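Local coordinates for uncharacterized protein (Exiguobacterium sibiricum, PDB 3B77), which is of unknown function but carries a bacterial pleckstrin homology domain followed by a helical region probably involved in oligomerisation, at residues L46-L51 with I90-G95. Numbering follows the deposited sequence.
Sequences LALVHL and IKFEIG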
ATOM      1  N   LEU A  46     -24.658  30.635 -38.022  1.00 55.04           N
ATOM      2  CA  LEU A  46     -23.422  30.266 -37.364  1.00 53.81           C
ATOM      3  C   LEU A  46     -23.019  31.140 -36.192  1.00 53.46           C
ATOM      4  O   LEU A  46     -22.300  30.658 -35.308  1.00 55.01           O
ATOM      5  CB  LEU A  46     -22.276  30.285 -38.368  1.00 52.81           C
ATOM      6  CG  LEU A  46     -22.453  29.501 -39.660  1.00 53.89           C
ATOM      7  CD1 LEU A  46     -21.335  29.900 -40.636  1.00 52.72           C
ATOM      8  CD2 LEU A  46     -22.539  27.951 -39.476  1.00 52.37           C
ATOM      9  N   ALA A  47     -23.433  32.409 -36.176  1.00 53.58           N
ATOM     10  CA  ALA A  47     -22.912  33.369 -35.190  1.00 53.27           C
ATOM     11  C   ALA A  47     -23.742  34.623 -35.032  1.00 54.40           C
ATOM     12  O   ALA A  47     -24.664  34.885 -35.833  1.00 55.14           O
ATOM     13  CB  ALA A  47     -21.496  33.804 -35.574  1.00 53.06           C
ATOM     14  N   LEU A  48     -23.406  35.369 -33.959  1.00 54.35           N
ATOM     15  CA  LEU A  48     -23.833  36.762 -33.758  1.00 54.36           C
ATOM     16  C   LEU A  48     -22.667  37.685 -34.257  1.00 55.58           C
ATOM     17  O   LEU A  48     -21.535  37.669 -33.738  1.00 54.38           O
ATOM     18  CB  LEU A  48     -24.177  37.079 -32.287  1.00 53.63           C
ATOM     19  CG  LEU A  48     -24.368  38.571 -31.939  1.00 53.31           C
ATOM     20  CD1 LEU A  48     -25.541  39.216 -32.706  1.00 49.50           C
ATOM     21  CD2 LEU A  48     -24.503  38.786 -30.407  1.00 53.96           C
ATOM     22  N   VAL A  49     -22.972  38.471 -35.286  1.00 56.59           N
ATOM     23  CA  VAL A  49     -22.036  39.436 -35.834  1.00 55.75           C
ATOM     24  C   VAL A  49     -22.563  40.766 -35.332  1.00 56.77           C
ATOM     25  O   VAL A  49     -23.714  41.079 -35.517  1.00 56.74           O
ATOM     26  CB  VAL A  49     -21.973  39.342 -37.363  1.00 56.01           C
ATOM     27  CG1 VAL A  49     -21.093  40.418 -37.946  1.00 54.37           C
ATOM     28  CG2 VAL A  49     -21.490  37.967 -37.778  1.00 52.35           C
ATOM     29  N   HIS A  50     -21.719  41.493 -34.613  1.00 58.35           N
ATOM     30  CA  HIS A  50     -22.098  42.733 -33.973  1.00 59.68           C
ATOM     31  C   HIS A  50     -21.085  43.813 -34.310  1.00 61.19           C
ATOM     32  O   HIS A  50     -19.885  43.669 -34.046  1.00 60.42           O
ATOM     33  CB  HIS A  50     -22.147  42.528 -32.468  1.00 60.60           C
ATOM     34  CG  HIS A  50     -22.327  43.787 -31.685  1.00 61.39           C
ATOM     35  ND1 HIS A  50     -21.679  44.013 -30.488  1.00 62.95           N
ATOM     36  CD2 HIS A  50     -23.072  44.892 -31.929  1.00 62.03           C
ATOM     37  CE1 HIS A  50     -22.032  45.199 -30.022  1.00 63.45           C
ATOM     38  NE2 HIS A  50     -22.868  45.755 -30.881  1.00 62.10           N
ATOM     39  N   LEU A  51     -21.597  44.882 -34.918  1.00 62.94           N
ATOM     40  CA  LEU A  51     -20.835  46.071 -35.234  1.00 64.23           C
ATOM     41  C   LEU A  51     -21.117  47.080 -34.108  1.00 65.49           C
ATOM     42  O   LEU A  51     -22.176  47.676 -34.076  1.00 64.85           O
ATOM     43  CB  LEU A  51     -21.303  46.616 -36.587  1.00 65.10           C
ATOM     44  CG  LEU A  51     -20.983  45.837 -37.876  1.00 65.85           C
ATOM     45  CD1 LEU A  51     -21.565  44.399 -37.863  1.00 67.57           C
ATOM     46  CD2 LEU A  51     -21.496  46.594 -39.100  1.00 64.28           C
ATOM     47  N   ILE A  90     -34.727  42.845 -25.421  1.00 66.97           N
ATOM     48  CA  ILE A  90     -34.328  41.430 -25.439  1.00 64.09           C
ATOM     49  C   ILE A  90     -32.935  41.342 -24.841  1.00 63.69           C
ATOM     50  O   ILE A  90     -32.069  42.172 -25.112  1.00 63.03           O
ATOM     51  CB  ILE A  90     -34.362  40.813 -26.855  1.00 63.54           C
ATOM     52  CG1 ILE A  90     -34.126  39.298 -26.791  1.00 63.21           C
ATOM     53  CG2 ILE A  90     -33.368  41.498 -27.763  1.00 62.95           C
ATOM     54  CD1 ILE A  90     -34.404  38.583 -28.100  1.00 63.26           C
ATOM     55  N   LYS A  91     -32.742  40.359 -23.974  1.00 63.61           N
ATOM     56  CA  LYS A  91     -31.471  40.152 -23.327  1.00 64.33           C
ATOM     57  C   LYS A  91     -31.008  38.711 -23.470  1.00 61.28           C
ATOM     58  O   LYS A  91     -31.805  37.798 -23.653  1.00 59.24           O
ATOM     59  CB  LYS A  91     -31.560  40.456 -21.835  1.00 66.22           C
ATOM     60  CG  LYS A  91     -32.009  41.852 -21.437  1.00 70.75           C
ATOM     61  CD  LYS A  91     -32.337  41.914 -19.919  1.00 73.33           C
ATOM     62  CE  LYS A  91     -31.115  41.562 -19.023  1.00 76.73           C
ATOM     63  NZ  LYS A  91     -31.408  41.561 -17.538  1.00 77.26           N
ATOM     64  N   PHE A  92     -29.695  38.542 -23.380  1.00 59.22           N
ATOM     65  CA  PHE A  92     -29.040  37.239 -23.361  1.00 57.82           C
ATOM     66  C   PHE A  92     -27.565  37.426 -23.081  1.00 58.75           C
ATOM     67  O   PHE A  92     -27.058  38.547 -23.031  1.00 57.65           O
ATOM     68  CB  PHE A  92     -29.229  36.462 -24.666  1.00 55.55           C
ATOM     69  CG  PHE A  92     -28.762  37.196 -25.874  1.00 54.49           C
ATOM     70  CD1 PHE A  92     -29.614  38.060 -26.550  1.00 53.79           C
ATOM     71  CD2 PHE A  92     -27.468  37.023 -26.348  1.00 53.79           C
ATOM     72  CE1 PHE A  92     -29.174  38.731 -27.654  1.00 54.12           C
ATOM     73  CE2 PHE A  92     -27.019  37.679 -27.453  1.00 52.42           C
ATOM     74  CZ  PHE A  92     -27.856  38.539 -28.109  1.00 54.43           C
ATOM     75  N   GLU A  93     -26.902  36.302 -22.863  1.00 60.60           N
ATOM     76  CA  GLU A  93     -25.480  36.258 -22.656  1.00 62.68           C
ATOM     77  C   GLU A  93     -24.920  35.287 -23.666  1.00 61.89           C
ATOM     78  O   GLU A  93     -25.414  34.168 -23.813  1.00 60.79           O
ATOM     79  CB  GLU A  93     -25.161  35.809 -21.233  1.00 64.26           C
ATOM     80  CG  GLU A  93     -25.693  36.783 -20.157  1.00 68.62           C
ATOM     81  CD  GLU A  93     -25.326  36.399 -18.734  1.00 70.45           C
ATOM     82  OE1 GLU A  93     -24.527  35.443 -18.537  1.00 75.42           O
ATOM     83  OE2 GLU A  93     -25.853  37.082 -17.817  1.00 75.69           O
ATOM     84  N   ILE A  94     -23.898  35.734 -24.380  1.00 62.40           N
ATOM     85  CA  ILE A  94     -23.260  34.933 -25.425  1.00 62.14           C
ATOM     86  C   ILE A  94     -21.782  34.831 -25.050  1.00 64.95           C
ATOM     87  O   ILE A  94     -21.088  35.844 -24.904  1.00 64.52           O
ATOM     88  CB  ILE A  94     -23.531  35.523 -26.816  1.00 60.59           C
ATOM     89  CG1 ILE A  94     -22.913  34.639 -27.879  1.00 58.97           C
ATOM     90  CG2 ILE A  94     -23.046  36.972 -26.921  1.00 58.16           C
ATOM     91  CD1 ILE A  94     -23.456  34.937 -29.242  1.00 59.40           C
ATOM     92  N   GLY A  95     -21.309  33.597 -24.869  1.00 69.05           N
ATOM     93  CA  GLY A  95     -20.054  33.392 -24.145  1.00 71.27           C
ATOM     94  C   GLY A  95     -20.484  33.861 -22.771  1.00 73.81           C
ATOM     95  O   GLY A  95     -21.515  33.398 -22.270  1.00 76.49           O
TER
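Leu48 reaches across the interior of the PH-like domain to meet Ile94 and Phe92, a worked example of two strands from different sheets meeting through apolar side chains. Leu48 CB lies 3.8 Å from Ile94 CD1, the end of the longer isoleucine branch, while Leu48 CD2 comes 4.0 Å from Phe92 CE2. That methyl arrives at the rim of the ring, close to its plane, and Leu48 CD2 sits almost equally near Phe92 CZ, at 4.1 Å. The same methyl rests against all three groups from one side, touching both branches of the isoleucine, CG2 and CD1, as well as the ring edge.

The torsions of Ile94 account for its reach: CG1 stands anti to the backbone N (chi1 -177°) and the branch runs on extended (chi2 164°), bringing CD1 forward to Leu48 CB.

No hydrogen bond links the two segments, whose nearest CA atoms, those of Leu48 and Ile94, are 8.6 Å apart. Tyr99, on strand 97-104, touches all three residues, its ring meeting that of Phe92 with the planes nearly parallel. Strand 47-52, paired with 39-44 and 62-67, faces strand 87-94, the middle strand of the three-stranded sheet, across the buried core characteristic of the PH fold; Leu118 of helix 108-146 also packs against Phe92.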